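Local coordinates for pirin-like protein (Geobacillus kaustophilus, PDB 2P17) that is of unknown function but belongs to the pirin family of the cupin clan and binds one iron ion per subunit, at residues Met1-Lys11 with Phe215-Glu226. Numbering follows the deposited sequence.
Sequences MAIQRRIRRVK and FFSRHNRGEETE
Arg-5 reaches between Ser-217 and His-219 on one side and Thr-225 on the other, and the tight part of the contact is built round it. Its NE meets Thr-225 OG1 at 2.9 Å, the N-H almost straight (174°) and the hydroxyl, which is also hydrogen-bonded to Leu-184 O, in the guanidinium plane; NH1 makes a weak, bent bond to Ser-217 O, and NH2 bonds Tyr-188 O. CD packs on Phe-216 CB, while CG lies 3.6 Å from His-219 NE2, the arginine and imidazole chains running past each other in opposite directions. Ser-217 OG, set between its own N and carbonyl carbon (chi1 50°), takes the N-H of Arg-6 at 2.9 Å and also bonds His-219 NE2, which fixes the imidazole. With an alanine at Arg-5, Thr-225 OG1, Ser-217 O and Tyr-188 O are likely to lose this donor, and a gap would probably open beside His-219. Further along, the guanidinium of Arg-9 stacks on the Phe-215 ring, centres 4.1 Å apart and planes at 25°, a cation-pi contact; Arg-8 and Arg-9 both form salt bridges with Glu-35. The looser, wetter side is the amino terminus: Gln-4 NE2 reaches Glu-226 OE1 only weakly (3.4 Å), and one water links that oxygen to Ala-2 N. Nearby, exposed Ile-3 rests CD1 on the Glu-223 carboxylate, 3.6 Å from CD. The backbone changes partners midway: Ile-3 and Gln-4 pair parallel with Thr-225 and Glu-226, whereas Ile-7 pairs antiparallel with Phe-216. The chain's first strand, 3-19, thus joins strands 224-231 and 212-216 of the C-terminal cupin domain, away from the iron site; strand 179-185 flanks 224-231, and strand 189-196 flanks 212-216.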
loop_
_atom_site.group_PDB
_atom_site.type_symbol
_atom_site.label_atom_id
_atom_site.label_comp_id
_atom_site.label_asym_id
_atom_site.label_seq_id
_atom_site.Cartn_x
_atom_site.Cartn_y
_atom_site.Cartn_z
HETATM N N MSE A 1 -3.594 -14.358 -23.005
HETATM C CA MSE A 1 -2.906 -15.488 -22.321
HETATM C C MSE A 1 -3.405 -15.641 -20.880
HETATM O O MSE A 1 -4.361 -16.382 -20.655
HETATM C CB MSE A 1 -1.391 -15.307 -22.380
HETATM C CG MSE A 1 -0.566 -16.506 -21.974
HETATM SE SE MSE A 1 1.300 -15.946 -21.984
HETATM C CE MSE A 1 1.294 -14.785 -20.414
ATOM N N ALA A 2 -2.792 -14.943 -19.917
ATOM C CA ALA A 2 -3.194 -15.080 -18.507
ATOM C C ALA A 2 -4.591 -14.532 -18.299
ATOM O O ALA A 2 -5.070 -13.708 -19.074
ATOM C CB ALA A 2 -2.209 -14.384 -17.571
ATOM N N ILE A 3 -5.247 -14.999 -17.244
ATOM C CA ILE A 3 -6.561 -14.508 -16.901
ATOM C C ILE A 3 -6.430 -13.024 -16.552
ATOM O O ILE A 3 -5.624 -12.652 -15.704
ATOM C CB ILE A 3 -7.154 -15.323 -15.734
ATOM C CG1 ILE A 3 -7.440 -16.761 -16.197
ATOM C CG2 ILE A 3 -8.408 -14.643 -15.173
ATOM C CD1 ILE A 3 -7.599 -17.771 -15.074
ATOM N N GLN A 4 -7.203 -12.186 -17.238
ATOM C CA GLN A 4 -7.155 -10.735 -17.048
ATOM C C GLN A 4 -8.097 -10.274 -15.948
ATOM O O GLN A 4 -9.316 -10.491 -16.022
ATOM C CB GLN A 4 -7.517 -10.009 -18.352
ATOM C CG GLN A 4 -6.544 -10.262 -19.488
ATOM C CD GLN A 4 -5.131 -9.851 -19.138
ATOM O OE1 GLN A 4 -4.886 -8.711 -18.726
ATOM N NE2 GLN A 4 -4.191 -10.778 -19.283
ATOM N N ARG A 5 -7.541 -9.617 -14.935
ATOM C CA ARG A 5 -8.370 -9.017 -13.902
ATOM C C ARG A 5 -9.152 -7.811 -14.420
ATOM O O ARG A 5 -8.698 -7.107 -15.335
ATOM C CB ARG A 5 -7.521 -8.630 -12.697
ATOM C CG ARG A 5 -6.929 -9.848 -11.986
ATOM C CD ARG A 5 -6.990 -9.691 -10.479
ATOM N NE ARG A 5 -6.218 -10.722 -9.783
ATOM C CZ ARG A 5 -6.319 -10.965 -8.474
ATOM N NH1 ARG A 5 -7.162 -10.268 -7.711
ATOM N NH2 ARG A 5 -5.569 -11.893 -7.903
ATOM N N ARG A 6 -10.308 -7.591 -13.799
ATOM C CA ARG A 6 -11.194 -6.468 -14.069
ATOM C C ARG A 6 -11.158 -5.538 -12.864
ATOM O O ARG A 6 -10.767 -5.946 -11.760
ATOM C CB ARG A 6 -12.633 -6.971 -14.281
ATOM C CG ARG A 6 -12.880 -7.671 -15.605
ATOM C CD ARG A 6 -14.181 -8.454 -15.573
ATOM N NE ARG A 6 -14.027 -9.720 -14.860
ATOM C CZ ARG A 6 -14.490 -9.970 -13.638
ATOM N NH1 ARG A 6 -15.165 -9.045 -12.972
ATOM N NH2 ARG A 6 -14.282 -11.159 -13.085
ATOM N N ILE A 7 -11.568 -4.291 -13.071
ATOM C CA ILE A 7 -11.809 -3.362 -11.985
ATOM C C ILE A 7 -13.264 -3.493 -11.549
ATOM O O ILE A 7 -14.190 -3.176 -12.313
ATOM C CB ILE A 7 -11.471 -1.900 -12.382
ATOM C CG1 ILE A 7 -9.997 -1.778 -12.825
ATOM C CG2 ILE A 7 -11.819 -0.940 -11.225
ATOM C CD1 ILE A 7 -8.976 -2.395 -11.848
ATOM N N ARG A 8 -13.464 -3.983 -10.332
ATOM C CA ARG A 8 -14.817 -4.264 -9.848
ATOM C C ARG A 8 -15.473 -3.066 -9.167
ATOM O O ARG A 8 -16.699 -3.038 -9.002
ATOM C CB ARG A 8 -14.833 -5.481 -8.930
ATOM C CG ARG A 8 -14.018 -5.320 -7.666
ATOM C CD ARG A 8 -14.122 -6.531 -6.740
ATOM N NE ARG A 8 -13.343 -6.275 -5.538
ATOM C CZ ARG A 8 -13.808 -5.648 -4.461
ATOM N NH1 ARG A 8 -15.078 -5.262 -4.419
ATOM N NH2 ARG A 8 -13.013 -5.422 -3.424
ATOM N N ARG A 9 -14.668 -2.076 -8.782
ATOM C CA ARG A 9 -15.188 -0.886 -8.123
ATOM C C ARG A 9 -14.176 0.243 -8.171
ATOM O O ARG A 9 -12.971 0.002 -8.068
ATOM C CB ARG A 9 -15.544 -1.203 -6.668
ATOM C CG ARG A 9 -16.138 -0.037 -5.902
ATOM C CD ARG A 9 -16.900 -0.486 -4.671
ATOM N NE ARG A 9 -16.046 -1.152 -3.689
ATOM C CZ ARG A 9 -15.276 -0.529 -2.800
ATOM N NH1 ARG A 9 -15.201 0.800 -2.756
ATOM N NH2 ARG A 9 -14.563 -1.244 -1.942
ATOM N N VAL A 10 -14.660 1.475 -8.331
ATOM C CA VAL A 10 -13.802 2.657 -8.348
ATOM C C VAL A 10 -14.209 3.608 -7.223
ATOM O O VAL A 10 -15.301 4.189 -7.262
ATOM C CB VAL A 10 -13.882 3.419 -9.697
ATOM C CG1 VAL A 10 -12.986 4.662 -9.674
ATOM C CG2 VAL A 10 -13.548 2.497 -10.869
ATOM N N LYS A 11 -13.341 3.764 -6.224
ATOM C CA LYS A 11 -13.617 4.646 -5.084
ATOM C C LYS A 11 -12.883 5.976 -5.220
ATOM O O LYS A 11 -11.678 5.995 -5.477
ATOM C CB LYS A 11 -13.206 3.951 -3.769
ATOM C CG LYS A 11 -13.063 4.867 -2.556
ATOM C CD LYS A 11 -14.400 5.264 -1.967
ATOM C CE LYS A 11 -14.207 6.071 -0.685
ATOM N NZ LYS A 11 -15.507 6.615 -0.153
ATOM N N PHE A 215 -10.443 -1.322 -7.313
ATOM C CA PHE A 215 -10.407 -2.644 -6.686
ATOM C C PHE A 215 -10.491 -3.729 -7.733
ATOM O O PHE A 215 -11.214 -3.579 -8.722
ATOM C CB PHE A 215 -11.553 -2.781 -5.687
ATOM C CG PHE A 215 -11.430 -1.846 -4.533
ATOM C CD1 PHE A 215 -10.794 -2.247 -3.357
ATOM C CD2 PHE A 215 -11.887 -0.531 -4.634
ATOM C CE1 PHE A 215 -10.646 -1.362 -2.293
ATOM C CE2 PHE A 215 -11.740 0.357 -3.584
ATOM C CZ PHE A 215 -11.130 -0.055 -2.411
ATOM N N PHE A 216 -9.787 -4.838 -7.500
ATOM C CA PHE A 216 -9.654 -5.890 -8.502
ATOM C C PHE A 216 -10.682 -7.006 -8.301
ATOM O O PHE A 216 -11.024 -7.349 -7.178
ATOM C CB PHE A 216 -8.245 -6.528 -8.493
ATOM C CG PHE A 216 -7.103 -5.541 -8.512
ATOM C CD1 PHE A 216 -7.225 -4.298 -9.143
ATOM C CD2 PHE A 216 -5.873 -5.881 -7.931
ATOM C CE1 PHE A 216 -6.163 -3.399 -9.146
ATOM C CE2 PHE A 216 -4.801 -4.986 -7.943
ATOM C CZ PHE A 216 -4.944 -3.744 -8.559
ATOM N N SER A 217 -11.119 -7.586 -9.419
ATOM C CA SER A 217 -11.890 -8.820 -9.400
ATOM C C SER A 217 -11.145 -9.921 -8.667
ATOM O O SER A 217 -9.924 -9.937 -8.632
ATOM C CB SER A 217 -12.183 -9.283 -10.836
ATOM O OG SER A 217 -10.992 -9.305 -11.608
ATOM N N ARG A 218 -11.914 -10.846 -8.111
ATOM C CA ARG A 218 -11.373 -12.014 -7.437
ATOM C C ARG A 218 -11.333 -13.209 -8.367
ATOM O O ARG A 218 -12.183 -13.345 -9.252
ATOM C CB ARG A 218 -12.243 -12.356 -6.230
ATOM C CG ARG A 218 -12.321 -11.250 -5.171
ATOM C CD ARG A 218 -11.015 -11.058 -4.412
ATOM N NE ARG A 218 -10.697 -12.168 -3.513
ATOM C CZ ARG A 218 -11.114 -12.296 -2.244
ATOM N NH1 ARG A 218 -11.904 -11.393 -1.673
ATOM N NH2 ARG A 218 -10.755 -13.364 -1.541
ATOM N N HIS A 219 -10.331 -14.063 -8.165
ATOM C CA HIS A 219 -10.155 -15.247 -8.987
ATOM C C HIS A 219 -9.872 -16.456 -8.096
ATOM O O HIS A 219 -10.018 -16.375 -6.883
ATOM C CB HIS A 219 -9.084 -14.964 -10.049
ATOM C CG HIS A 219 -9.449 -13.804 -10.915
ATOM N ND1 HIS A 219 -10.188 -13.950 -12.068
ATOM C CD2 HIS A 219 -9.281 -12.472 -10.741
ATOM C CE1 HIS A 219 -10.424 -12.759 -12.590
ATOM N NE2 HIS A 219 -9.880 -11.846 -11.806
ATOM N N ASN A 220 -9.507 -17.579 -8.706
ATOM C CA ASN A 220 -9.313 -18.830 -7.983
ATOM C C ASN A 220 -7.865 -19.083 -7.634
ATOM O O ASN A 220 -6.968 -18.733 -8.397
ATOM C CB ASN A 220 -9.810 -20.008 -8.824
ATOM C CG ASN A 220 -11.277 -19.905 -9.158
ATOM O OD1 ASN A 220 -12.122 -19.925 -8.268
ATOM N ND2 ASN A 220 -11.593 -19.798 -10.443
ATOM N N ARG A 221 -7.639 -19.721 -6.488
ATOM C CA ARG A 221 -6.296 -20.164 -6.125
ATOM C C ARG A 221 -5.742 -21.049 -7.246
ATOM O O ARG A 221 -6.465 -21.866 -7.838
ATOM C CB ARG A 221 -6.330 -20.940 -4.807
ATOM C CG ARG A 221 -4.961 -21.283 -4.236
ATOM C CD ARG A 221 -5.068 -22.280 -3.087
ATOM N NE ARG A 221 -3.746 -22.730 -2.662
ATOM C CZ ARG A 221 -2.967 -22.091 -1.789
ATOM N NH1 ARG A 221 -3.375 -20.960 -1.217
ATOM N NH2 ARG A 221 -1.775 -22.591 -1.482
ATOM N N GLY A 222 -4.463 -20.854 -7.549
ATOM C CA GLY A 222 -3.793 -21.633 -8.584
ATOM C C GLY A 222 -3.852 -21.033 -9.974
ATOM O O GLY A 222 -3.184 -21.522 -10.886
ATOM N N GLU A 223 -4.657 -19.990 -10.157
ATOM C CA GLU A 223 -4.739 -19.315 -11.447
ATOM C C GLU A 223 -3.698 -18.215 -11.564
ATOM O O GLU A 223 -3.416 -17.505 -10.593
ATOM C CB GLU A 223 -6.133 -18.752 -11.685
ATOM C CG GLU A 223 -7.187 -19.844 -11.744
ATOM C CD GLU A 223 -8.589 -19.310 -11.926
ATOM O OE1 GLU A 223 -8.824 -18.120 -11.622
ATOM O OE2 GLU A 223 -9.462 -20.091 -12.366
ATOM N N GLU A 224 -3.124 -18.080 -12.753
ATOM C CA GLU A 224 -2.171 -17.013 -13.012
ATOM C C GLU A 224 -2.977 -15.876 -13.607
ATOM O O GLU A 224 -3.598 -16.035 -14.659
ATOM C CB GLU A 224 -1.030 -17.495 -13.939
ATOM C CG GLU A 224 -0.045 -18.462 -13.247
ATOM C CD GLU A 224 1.093 -19.002 -14.147
ATOM O OE1 GLU A 224 1.152 -18.649 -15.350
ATOM O OE2 GLU A 224 1.937 -19.800 -13.637
ATOM N N THR A 225 -3.030 -14.745 -12.895
ATOM C CA THR A 225 -3.803 -13.594 -13.353
ATOM C C THR A 225 -2.901 -12.395 -13.609
ATOM O O THR A 225 -1.767 -12.347 -13.137
ATOM C CB THR A 225 -4.919 -13.159 -12.355
ATOM O OG1 THR A 225 -4.346 -12.492 -11.219
ATOM C CG2 THR A 225 -5.791 -14.353 -11.901
ATOM N N GLU A 226 -3.417 -11.444 -14.381
ATOM C CA GLU A 226 -2.681 -10.230 -14.714
ATOM C C GLU A 226 -3.592 -9.019 -14.640
ATOM O O GLU A 226 -4.800 -9.119 -14.890
ATOM C CB GLU A 226 -2.071 -10.343 -16.116
ATOM C CG GLU A 226 -0.815 -11.218 -16.149
ATOM C CD GLU A 226 -0.264 -11.471 -17.545
ATOM O OE1 GLU A 226 -0.910 -11.076 -18.531
ATOM O OE2 GLU A 226 0.809 -12.105 -17.635
HETATM O O HOH W 1 -1.211 -12.497 -20.805
HETATM O O HOH W 2 -1.933 -9.113 -19.555
#